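Local coordinates for protein phosphoribosylaminoimidazole carboxylase (Treponema denticola, PDB 5C5D) that catalyses the reversible carboxylation of 5-aminoimidazole ribonucleotide with CO2 to 4-carboxy-5-aminoimidazole ribonucleotide, a step of de novo purine biosynthesis, at residues 2-7 and 56-61; 60-65 and 78-83; 67-72 and 99-104. The protein carries 1 engineered substitution. One frame throughout, in Å; residues are numbered along the deposited sequence.

How the contacts relate
Contacts 1 and 2 are joined through strand 60-65, sharing K60 and L61: contact 1 pairs the entry of this strand with strand 4-9, and contact 2 sets it against the connection to the next one. Contact 3 lies about 24 Å from contact 1, centre to centre, at the loop that follows strand 60-65. Contact 1 is partly buried, with exposed R2 at the start of segment 2-7, whereas contacts 2 and 3 are buried. Their chemistry differs accordingly. Contact 1 combines sheet hydrogen bonds with an arginine, contact 2 depends on an aromatic face and a bridging water, and contact 3 on two serine hydroxyls of helix 99-103 that accept N-H bonds from N70 in the substrate-binding loop.

Contact 1: 2-7 and 56-61; sequences RPLVII and LDRPKL
L4 and R58 meet where two parallel strands begin to pair, the aliphatic base of the leucine lying over the guanidinium of the arginine. L4 CB sits 3.4 Å above that plane, offset toward its rim. The backbone of L4 opens the parallel ladder: L4 N donates to P59 O, L61 N returns a bond to L4 O at 3.0 Å, and I6 N reaches L61 O at 2.8 Å. The same three carbonyls also take CA-H contacts from P3, K60 and V5, respectively.

R58 extends the pairing back ahead of the strands. With CG between its own backbone N and carbonyl carbon (chi1 63°) and the chain bent at chi3 (-71°), NE donates to R2 O at 2.8 Å, the oxygen lying at the guanidinium edge, tilted somewhat from its plane. NH2 adds a weak bond to R2 O, bonds to P3 O at 3.1 Å from above that carbonyl's plane, and forms a salt bridge with E31. Two backbone oxygens and the E31 carboxylate thus fix the guanidinium while L4 covers part of one face.

Away from this tight zone the packing thins. L4 CD2 touches L56 CD1 at 4.0 Å, and P3 CG lies 4.5 Å from P59 CG, where Y131 of a second subunit packs on both rings. On the solvent side R2 is exposed and directs its guanidinium to D132. K60 lends CB to I6 CD1, but its NZ folds back onto the carbonyls of L56 and R58.

Strands 4-9 and 60-65 are neighbours inside the parallel sheet of this flavodoxin-like fold. V5 and L61 share the face covered by F128 of helix 117-129, L4 and K60 point to the other face, and strand 31-36 pairs with the far edge of strand 4-9.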
loop_
_atom_site.group_PDB
_atom_site.type_symbol
_atom_site.label_atom_id
_atom_site.label_comp_id
_atom_site.label_asym_id
_atom_site.label_seq_id
_atom_site.Cartn_x
_atom_site.Cartn_y
_atom_site.Cartn_z
ATOM N N ARG D 2 -24.039 -28.911 -25.520
ATOM C CA ARG D 2 -23.763 -28.625 -24.129
ATOM C C ARG D 2 -22.721 -27.515 -23.956
ATOM O O ARG D 2 -21.946 -27.232 -24.862
ATOM C CB ARG D 2 -23.281 -29.908 -23.443
ATOM C CG ARG D 2 -24.241 -31.109 -23.597
ATOM C CD ARG D 2 -25.614 -30.847 -22.969
ATOM N NE ARG D 2 -25.500 -30.536 -21.544
ATOM C CZ ARG D 2 -26.273 -29.677 -20.883
ATOM N NH1 ARG D 2 -27.245 -29.021 -21.504
ATOM N NH2 ARG D 2 -26.067 -29.470 -19.589
ATOM N N PRO D 3 -22.712 -26.886 -22.786
ATOM C CA PRO D 3 -21.722 -25.847 -22.528
ATOM C C PRO D 3 -20.274 -26.330 -22.590
ATOM O O PRO D 3 -20.004 -27.523 -22.443
ATOM C CB PRO D 3 -22.084 -25.375 -21.122
ATOM C CG PRO D 3 -23.579 -25.601 -21.029
ATOM C CD PRO D 3 -23.763 -26.915 -21.751
ATOM N N LEU D 4 -19.367 -25.384 -22.825
ATOM C CA LEU D 4 -17.938 -25.639 -22.874
ATOM C C LEU D 4 -17.212 -24.490 -22.184
ATOM O O LEU D 4 -17.507 -23.332 -22.439
ATOM C CB LEU D 4 -17.450 -25.762 -24.323
ATOM C CG LEU D 4 -15.953 -25.964 -24.471
ATOM C CD1 LEU D 4 -15.574 -27.294 -23.843
ATOM C CD2 LEU D 4 -15.543 -25.922 -25.934
ATOM N N VAL D 5 -16.246 -24.802 -21.333
ATOM C CA VAL D 5 -15.411 -23.786 -20.737
ATOM C C VAL D 5 -13.987 -24.021 -21.206
ATOM O O VAL D 5 -13.446 -25.100 -21.015
ATOM C CB VAL D 5 -15.434 -23.828 -19.207
ATOM C CG1 VAL D 5 -14.441 -22.822 -18.625
ATOM C CG2 VAL D 5 -16.824 -23.540 -18.675
ATOM N N ILE D 6 -13.394 -23.008 -21.815
ATOM C CA ILE D 6 -12.031 -23.089 -22.268
ATOM C C ILE D 6 -11.189 -22.422 -21.202
ATOM O O ILE D 6 -11.341 -21.237 -20.946
ATOM C CB ILE D 6 -11.817 -22.382 -23.619
ATOM C CG1 ILE D 6 -12.684 -23.020 -24.716
ATOM C CG2 ILE D 6 -10.341 -22.406 -23.970
ATOM C CD1 ILE D 6 -14.114 -22.473 -24.826
ATOM N N ILE D 7 -10.295 -23.200 -20.607
ATOM C CA ILE D 7 -9.370 -22.686 -19.602
ATOM C C ILE D 7 -8.061 -22.434 -20.289
ATOM O O ILE D 7 -7.394 -23.385 -20.705
ATOM C CB ILE D 7 -9.179 -23.676 -18.452
ATOM C CG1 ILE D 7 -10.533 -24.023 -17.845
ATOM C CG2 ILE D 7 -8.244 -23.078 -17.389
ATOM C CD1 ILE D 7 -10.471 -25.157 -16.825
ATOM N N LEU D 56 -17.410 -22.880 -32.718
ATOM C CA LEU D 56 -18.296 -23.932 -32.209
ATOM C C LEU D 56 -19.680 -23.377 -31.821
ATOM O O LEU D 56 -19.787 -22.420 -31.065
ATOM C CB LEU D 56 -17.661 -24.622 -30.999
ATOM C CG LEU D 56 -16.242 -25.180 -31.197
ATOM C CD1 LEU D 56 -15.722 -25.713 -29.882
ATOM C CD2 LEU D 56 -16.164 -26.262 -32.247
ATOM N N ASP D 57 -20.730 -23.999 -32.339
ATOM C CA ASP D 57 -22.075 -23.592 -31.964
ATOM C C ASP D 57 -22.495 -24.267 -30.667
ATOM O O ASP D 57 -23.256 -25.238 -30.669
ATOM C CB ASP D 57 -23.056 -23.923 -33.088
ATOM C CG ASP D 57 -24.512 -23.539 -32.750
ATOM O OD1 ASP D 57 -24.749 -22.600 -31.946
ATOM O OD2 ASP D 57 -25.418 -24.194 -33.307
ATOM N N ARG D 58 -21.988 -23.737 -29.567
ATOM C CA ARG D 58 -22.375 -24.161 -28.238
ATOM C C ARG D 58 -22.065 -23.021 -27.291
ATOM O O ARG D 58 -21.210 -22.200 -27.586
ATOM C CB ARG D 58 -21.626 -25.425 -27.834
ATOM C CG ARG D 58 -20.135 -25.248 -27.739
ATOM C CD ARG D 58 -19.435 -26.623 -27.779
ATOM N NE ARG D 58 -19.655 -27.374 -26.548
ATOM C CZ ARG D 58 -19.016 -28.496 -26.207
ATOM N NH1 ARG D 58 -18.106 -29.041 -27.008
ATOM N NH2 ARG D 58 -19.281 -29.062 -25.029
ATOM N N PRO D 59 -22.772 -22.949 -26.161
ATOM C CA PRO D 59 -22.490 -21.892 -25.190
ATOM C C PRO D 59 -21.116 -22.055 -24.618
ATOM O O PRO D 59 -20.807 -23.156 -24.182
ATOM C CB PRO D 59 -23.540 -22.103 -24.102
ATOM C CG PRO D 59 -24.480 -23.125 -24.627
ATOM C CD PRO D 59 -23.833 -23.861 -25.710
ATOM N N LYS D 60 -20.302 -21.006 -24.630
ATOM C CA LYS D 60 -18.955 -21.146 -24.106
ATOM C C LYS D 60 -18.539 -19.984 -23.264
ATOM O O LYS D 60 -19.019 -18.867 -23.430
ATOM C CB LYS D 60 -17.961 -21.355 -25.240
ATOM C CG LYS D 60 -17.850 -20.291 -26.251
ATOM C CD LYS D 60 -17.292 -20.946 -27.549
ATOM C CE LYS D 60 -17.851 -20.326 -28.766
ATOM N NZ LYS D 60 -19.285 -20.496 -28.875
ATOM N N LEU D 61 -17.625 -20.287 -22.350
ATOM C CA LEU D 61 -16.936 -19.292 -21.551
ATOM C C LEU D 61 -15.439 -19.553 -21.652
ATOM O O LEU D 61 -15.031 -20.689 -21.826
ATOM C CB LEU D 61 -17.375 -19.332 -20.090
ATOM C CG LEU D 61 -18.798 -18.878 -19.822
ATOM C CD1 LEU D 61 -19.122 -19.161 -18.381
ATOM C CD2 LEU D 61 -19.013 -17.400 -20.135
#

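Contact 2: 60-65 and 78-83; sequences KLYITI and GFVKGA
Y62 and V80 meet inside a beta-alpha-beta crossover, in which strand 60-65 is followed by helix 72-79 and then by the neighbouring parallel strand 84-86. The segment 78-83 is the end of that helix and the turn back to the sheet. Y62, A83 and V80 bury the most surface.

The methyl group V80 CG1 rests over one face of the tyrosine in a CH-pi contact, 3.9 Å from the ring centroid and 25° off the normal. It is displaced toward the rim, its nearest ring atom being Y62 CE1 at 3.6 Å. V80 CG2 reaches Y62 CD1 on the same flank of the ring at 4.0 Å, and the two side chains cross obliquely. At the far end of the tyrosine the hydroxyl is hydrogen-bonded to E54 of helix 43-54, which also forms a salt bridge with K81. This carboxylate probably eases the proximity of K81 NZ to K60 NZ, 4.8 Å apart, while K60 NZ itself is hydrogen-bonded to the carbonyls of R58 and L56.

A83 approaches from another side. Its carbonyl oxygen lies near the plane of the Y62 ring, at the edge, while its CB packs against L61 CD2 at 3.8 Å. L61 thus touches both the alanine methyl and, through the same CD2, A83 O at 3.5 Å. L123 of a second subunit packs on A83, and R126 of that subunit bonds to K81 O, which places this turn at an interface between chains.

No hydrogen bond joins the two segments directly; L61 CA and A83 CA, the nearest such pair, are still 6.0 Å apart, and pairing begins with Y62 and I85. One water spans the gap, donating to K60 O and to A83 O, at 2.8 Å from each oxygen.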
loop_
_atom_site.group_PDB
_atom_site.type_symbol
_atom_site.label_atom_id
_atom_site.label_comp_id
_atom_site.label_asym_id
_atom_site.label_seq_id
_atom_site.Cartn_x
_atom_site.Cartn_y
_atom_site.Cartn_z
ATOM N N LYS D 60 -20.302 -21.006 -24.630
ATOM C CA LYS D 60 -18.955 -21.146 -24.106
ATOM C C LYS D 60 -18.539 -19.984 -23.264
ATOM O O LYS D 60 -19.019 -18.867 -23.430
ATOM C CB LYS D 60 -17.961 -21.355 -25.240
ATOM C CG LYS D 60 -17.850 -20.291 -26.251
ATOM C CD LYS D 60 -17.292 -20.946 -27.549
ATOM C CE LYS D 60 -17.851 -20.326 -28.766
ATOM N NZ LYS D 60 -19.285 -20.496 -28.875
ATOM N N LEU D 61 -17.625 -20.287 -22.350
ATOM C CA LEU D 61 -16.936 -19.292 -21.551
ATOM C C LEU D 61 -15.439 -19.553 -21.652
ATOM O O LEU D 61 -15.031 -20.689 -21.826
ATOM C CB LEU D 61 -17.375 -19.332 -20.090
ATOM C CG LEU D 61 -18.798 -18.878 -19.822
ATOM C CD1 LEU D 61 -19.122 -19.161 -18.381
ATOM C CD2 LEU D 61 -19.013 -17.400 -20.135
ATOM N N TYR D 62 -14.649 -18.491 -21.547
ATOM C CA TYR D 62 -13.209 -18.617 -21.422
ATOM C C TYR D 62 -12.811 -18.186 -20.034
ATOM O O TYR D 62 -13.265 -17.139 -19.580
ATOM C CB TYR D 62 -12.511 -17.759 -22.480
ATOM C CG TYR D 62 -12.869 -18.155 -23.896
ATOM C CD1 TYR D 62 -14.050 -17.720 -24.476
ATOM C CD2 TYR D 62 -12.019 -18.940 -24.659
ATOM C CE1 TYR D 62 -14.384 -18.088 -25.771
ATOM C CE2 TYR D 62 -12.324 -19.289 -25.940
ATOM C CZ TYR D 62 -13.511 -18.859 -26.507
ATOM O OH TYR D 62 -13.869 -19.213 -27.796
ATOM N N ILE D 63 -11.985 -18.985 -19.371
ATOM C CA ILE D 63 -11.391 -18.592 -18.088
ATOM C C ILE D 63 -9.904 -18.424 -18.362
ATOM O O ILE D 63 -9.227 -19.380 -18.756
ATOM C CB ILE D 63 -11.656 -19.610 -16.978
ATOM C CG1 ILE D 63 -13.153 -19.761 -16.732
ATOM C CG2 ILE D 63 -10.942 -19.196 -15.689
ATOM C CD1 ILE D 63 -13.488 -20.863 -15.685
ATOM N N THR D 64 -9.396 -17.213 -18.147
ATOM C CA THR D 64 -8.037 -16.861 -18.521
ATOM C C THR D 64 -7.145 -16.663 -17.311
ATOM O O THR D 64 -7.482 -15.966 -16.368
ATOM C CB THR D 64 -8.049 -15.608 -19.388
ATOM O OG1 THR D 64 -8.864 -14.615 -18.725
ATOM C CG2 THR D 64 -8.605 -15.954 -20.774
ATOM N N ILE D 65 -6.026 -17.364 -17.349
ATOM C CA ILE D 65 -5.074 -17.431 -16.236
ATOM C C ILE D 65 -3.704 -16.910 -16.624
ATOM O O ILE D 65 -3.040 -17.521 -17.426
ATOM C CB ILE D 65 -4.884 -18.873 -15.781
ATOM C CG1 ILE D 65 -6.230 -19.481 -15.363
ATOM C CG2 ILE D 65 -3.932 -18.968 -14.605
ATOM C CD1 ILE D 65 -6.147 -21.013 -15.286
ATOM N N GLY D 78 -11.122 -9.145 -25.631
ATOM C CA GLY D 78 -11.307 -8.285 -26.784
ATOM C C GLY D 78 -11.550 -9.022 -28.089
ATOM O O GLY D 78 -12.045 -8.443 -29.049
ATOM N N PHE D 79 -11.194 -10.296 -28.119
ATOM C CA PHE D 79 -11.315 -11.104 -29.329
ATOM C C PHE D 79 -12.645 -11.868 -29.415
ATOM O O PHE D 79 -13.299 -11.879 -30.473
ATOM C CB PHE D 79 -10.153 -12.095 -29.404
ATOM C CG PHE D 79 -10.094 -12.818 -30.722
ATOM C CD1 PHE D 79 -9.378 -12.282 -31.780
ATOM C CD2 PHE D 79 -10.812 -13.980 -30.920
ATOM C CE1 PHE D 79 -9.364 -12.910 -33.008
ATOM C CE2 PHE D 79 -10.800 -14.617 -32.153
ATOM C CZ PHE D 79 -10.070 -14.072 -33.190
ATOM N N VAL D 80 -13.045 -12.529 -28.329
ATOM C CA VAL D 80 -14.186 -13.447 -28.394
ATOM C C VAL D 80 -15.497 -12.694 -28.234
ATOM O O VAL D 80 -15.523 -11.560 -27.741
ATOM C CB VAL D 80 -14.094 -14.563 -27.326
ATOM C CG1 VAL D 80 -12.795 -15.338 -27.438
ATOM C CG2 VAL D 80 -14.167 -13.997 -25.901
ATOM N N LYS D 81 -16.577 -13.331 -28.677
ATOM C CA LYS D 81 -17.904 -12.720 -28.683
ATOM C C LYS D 81 -18.498 -12.635 -27.284
ATOM O O LYS D 81 -18.993 -11.579 -26.860
ATOM C CB LYS D 81 -18.853 -13.514 -29.586
ATOM C CG LYS D 81 -18.449 -13.545 -31.050
ATOM C CD LYS D 81 -19.526 -14.211 -31.931
ATOM C CE LYS D 81 -19.871 -15.636 -31.495
ATOM N NZ LYS D 81 -18.690 -16.554 -31.491
ATOM N N GLY D 82 -18.492 -13.771 -26.597
ATOM C CA GLY D 82 -19.184 -13.926 -25.331
ATOM C C GLY D 82 -18.342 -13.555 -24.136
ATOM O O GLY D 82 -17.242 -13.031 -24.262
ATOM N N ALA D 83 -18.870 -13.837 -22.958
ATOM C CA ALA D 83 -18.207 -13.437 -21.721
ATOM C C ALA D 83 -16.947 -14.238 -21.447
ATOM O O ALA D 83 -16.779 -15.378 -21.920
ATOM C CB ALA D 83 -19.171 -13.594 -20.574
HETATM O O HOH W 1 -17.490 -16.658 -24.330
#

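Contact 3: 67-72 and 99-104; sequences GRSNAL and IYSSLR
N70 faces the helix 99-103 and engages two consecutive serines, S101 through its backbone and S102 through its side chain. The N70 N-H points almost straight at S101 OG, at 2.8 Å and 173°. The serine hydroxyl, set between its own backbone N and carbonyl carbon (chi1 71°), is also bonded to D98 O, three residues earlier. Beside it, N70 ND2 donates to S102 OG at 2.9 Å, and this oxygen lies nearly in the amide plane, 8° out of it. N70 CB approaches both hydroxyls, 3.6 Å from S101 OG and 3.5 Å from S102 OG.

The same side chain also serves the start of helix 72-79, into which the loop leads. ND2 has a second partner in S73 OG, and the side chain caps a backbone N in the first turn of that helix. S69 OG, 3.9 Å from S101 CB, is instead bonded to S101 O of a third subunit, whose S69 returns the bond.

G67 and S69 bind substrate, so these bonds tie the substrate-binding loop of this class II AIR carboxylase to helix 99-103 at a subunit interface.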
loop_
_atom_site.group_PDB
_atom_site.type_symbol
_atom_site.label_atom_id
_atom_site.label_comp_id
_atom_site.label_asym_id
_atom_site.label_seq_id
_atom_site.Cartn_x
_atom_site.Cartn_y
_atom_site.Cartn_z
ATOM N N GLY D 67 -0.145 -14.917 -14.811
ATOM C CA GLY D 67 0.510 -14.288 -13.685
ATOM C C GLY D 67 1.188 -12.990 -14.058
ATOM O O GLY D 67 1.148 -12.544 -15.212
ATOM N N ARG D 68 1.831 -12.385 -13.061
ATOM C CA ARG D 68 2.498 -11.113 -13.242
ATOM C C ARG D 68 1.525 -10.143 -13.835
ATOM O O ARG D 68 0.366 -10.147 -13.427
ATOM C CB ARG D 68 3.758 -11.306 -14.070
ATOM C CG ARG D 68 4.682 -12.236 -13.346
ATOM C CD ARG D 68 6.044 -12.321 -14.001
ATOM N NE ARG D 68 6.961 -13.000 -13.101
ATOM C CZ ARG D 68 8.271 -13.085 -13.280
ATOM N NH1 ARG D 68 8.837 -12.536 -14.346
ATOM N NH2 ARG D 68 9.011 -13.727 -12.386
ATOM N N SER D 69 1.953 -9.289 -14.750
ATOM C CA SER D 69 1.022 -8.384 -15.397
ATOM C C SER D 69 0.145 -9.157 -16.376
ATOM O O SER D 69 0.621 -9.682 -17.389
ATOM C CB SER D 69 1.778 -7.273 -16.104
ATOM O OG SER D 69 0.886 -6.377 -16.742
ATOM N N ASN D 70 -1.133 -9.243 -16.051
ATOM C CA ASN D 70 -2.061 -10.030 -16.840
ATOM C C ASN D 70 -2.554 -9.289 -18.074
ATOM O O ASN D 70 -3.452 -8.444 -17.981
ATOM C CB ASN D 70 -3.242 -10.427 -15.983
ATOM C CG ASN D 70 -4.321 -11.185 -16.758
ATOM O OD1 ASN D 70 -4.144 -11.572 -17.918
ATOM N ND2 ASN D 70 -5.442 -11.412 -16.095
ATOM N N ALA D 71 -1.960 -9.604 -19.215
ATOM C CA ALA D 71 -2.424 -9.086 -20.502
ATOM C C ALA D 71 -3.319 -10.099 -21.209
ATOM O O ALA D 71 -4.055 -9.735 -22.121
ATOM C CB ALA D 71 -1.252 -8.743 -21.388
ATOM N N LEU D 72 -3.285 -11.358 -20.797
ATOM C CA LEU D 72 -4.063 -12.403 -21.498
ATOM C C LEU D 72 -5.561 -12.201 -21.384
ATOM O O LEU D 72 -6.283 -12.361 -22.365
ATOM C CB LEU D 72 -3.701 -13.774 -20.948
ATOM C CG LEU D 72 -4.348 -14.975 -21.629
ATOM C CD1 LEU D 72 -3.915 -15.125 -23.063
ATOM C CD2 LEU D 72 -3.988 -16.232 -20.855
ATOM N N ILE D 99 -2.738 -7.891 -8.900
ATOM C CA ILE D 99 -4.177 -7.936 -9.096
ATOM C C ILE D 99 -4.676 -6.726 -9.878
ATOM O O ILE D 99 -5.659 -6.838 -10.630
ATOM C CB ILE D 99 -4.905 -8.053 -7.745
ATOM C CG1 ILE D 99 -6.385 -8.388 -7.940
ATOM C CG2 ILE D 99 -4.746 -6.830 -6.912
ATOM C CD1 ILE D 99 -6.623 -9.657 -8.728
ATOM N N TYR D 100 -3.992 -5.598 -9.760
ATOM C CA TYR D 100 -4.472 -4.384 -10.452
ATOM C C TYR D 100 -4.411 -4.538 -11.968
ATOM O O TYR D 100 -5.236 -3.943 -12.670
ATOM C CB TYR D 100 -3.713 -3.141 -10.003
ATOM C CG TYR D 100 -4.095 -2.841 -8.589
ATOM C CD1 TYR D 100 -5.349 -2.308 -8.317
ATOM C CD2 TYR D 100 -3.266 -3.180 -7.546
ATOM C CE1 TYR D 100 -5.735 -2.066 -7.055
ATOM C CE2 TYR D 100 -3.667 -2.929 -6.247
ATOM C CZ TYR D 100 -4.915 -2.374 -6.040
ATOM O OH TYR D 100 -5.338 -2.118 -4.741
ATOM N N SER D 101 -3.482 -5.347 -12.483
ATOM C CA SER D 101 -3.432 -5.582 -13.932
ATOM C C SER D 101 -4.637 -6.344 -14.470
ATOM O O SER D 101 -4.941 -6.239 -15.669
ATOM C CB SER D 101 -2.126 -6.326 -14.318
ATOM O OG SER D 101 -2.109 -7.686 -13.890
ATOM N N SER D 102 -5.298 -7.134 -13.626
ATOM C CA SER D 102 -6.544 -7.793 -14.009
ATOM C C SER D 102 -7.743 -6.869 -13.780
ATOM O O SER D 102 -8.728 -6.968 -14.531
ATOM C CB SER D 102 -6.750 -9.091 -13.238
ATOM O OG SER D 102 -5.769 -10.072 -13.536
ATOM N N LEU D 103 -7.680 -5.999 -12.773
ATOM C CA LEU D 103 -8.808 -5.066 -12.454
ATOM C C LEU D 103 -9.011 -3.929 -13.480
ATOM O O LEU D 103 -10.144 -3.648 -13.891
ATOM C CB LEU D 103 -8.626 -4.411 -11.061
ATOM C CG LEU D 103 -8.908 -5.225 -9.775
ATOM C CD1 LEU D 103 -8.323 -4.528 -8.563
ATOM C CD2 LEU D 103 -10.407 -5.406 -9.595
ATOM N N ARG D 104 -7.928 -3.266 -13.865
ATOM C CA ARG D 104 -7.997 -1.964 -14.523
ATOM C C ARG D 104 -8.076 -2.029 -16.043
ATOM O O ARG D 104 -7.133 -1.718 -16.773
ATOM C CB ARG D 104 -6.794 -1.137 -14.094
ATOM C CG ARG D 104 -6.900 -0.744 -12.618
ATOM C CD ARG D 104 -7.725 0.517 -12.497
ATOM N NE ARG D 104 -6.969 1.679 -12.987
ATOM C CZ ARG D 104 -7.470 2.864 -13.314
ATOM N NH1 ARG D 104 -8.780 3.083 -13.302
ATOM N NH2 ARG D 104 -6.662 3.848 -13.682
#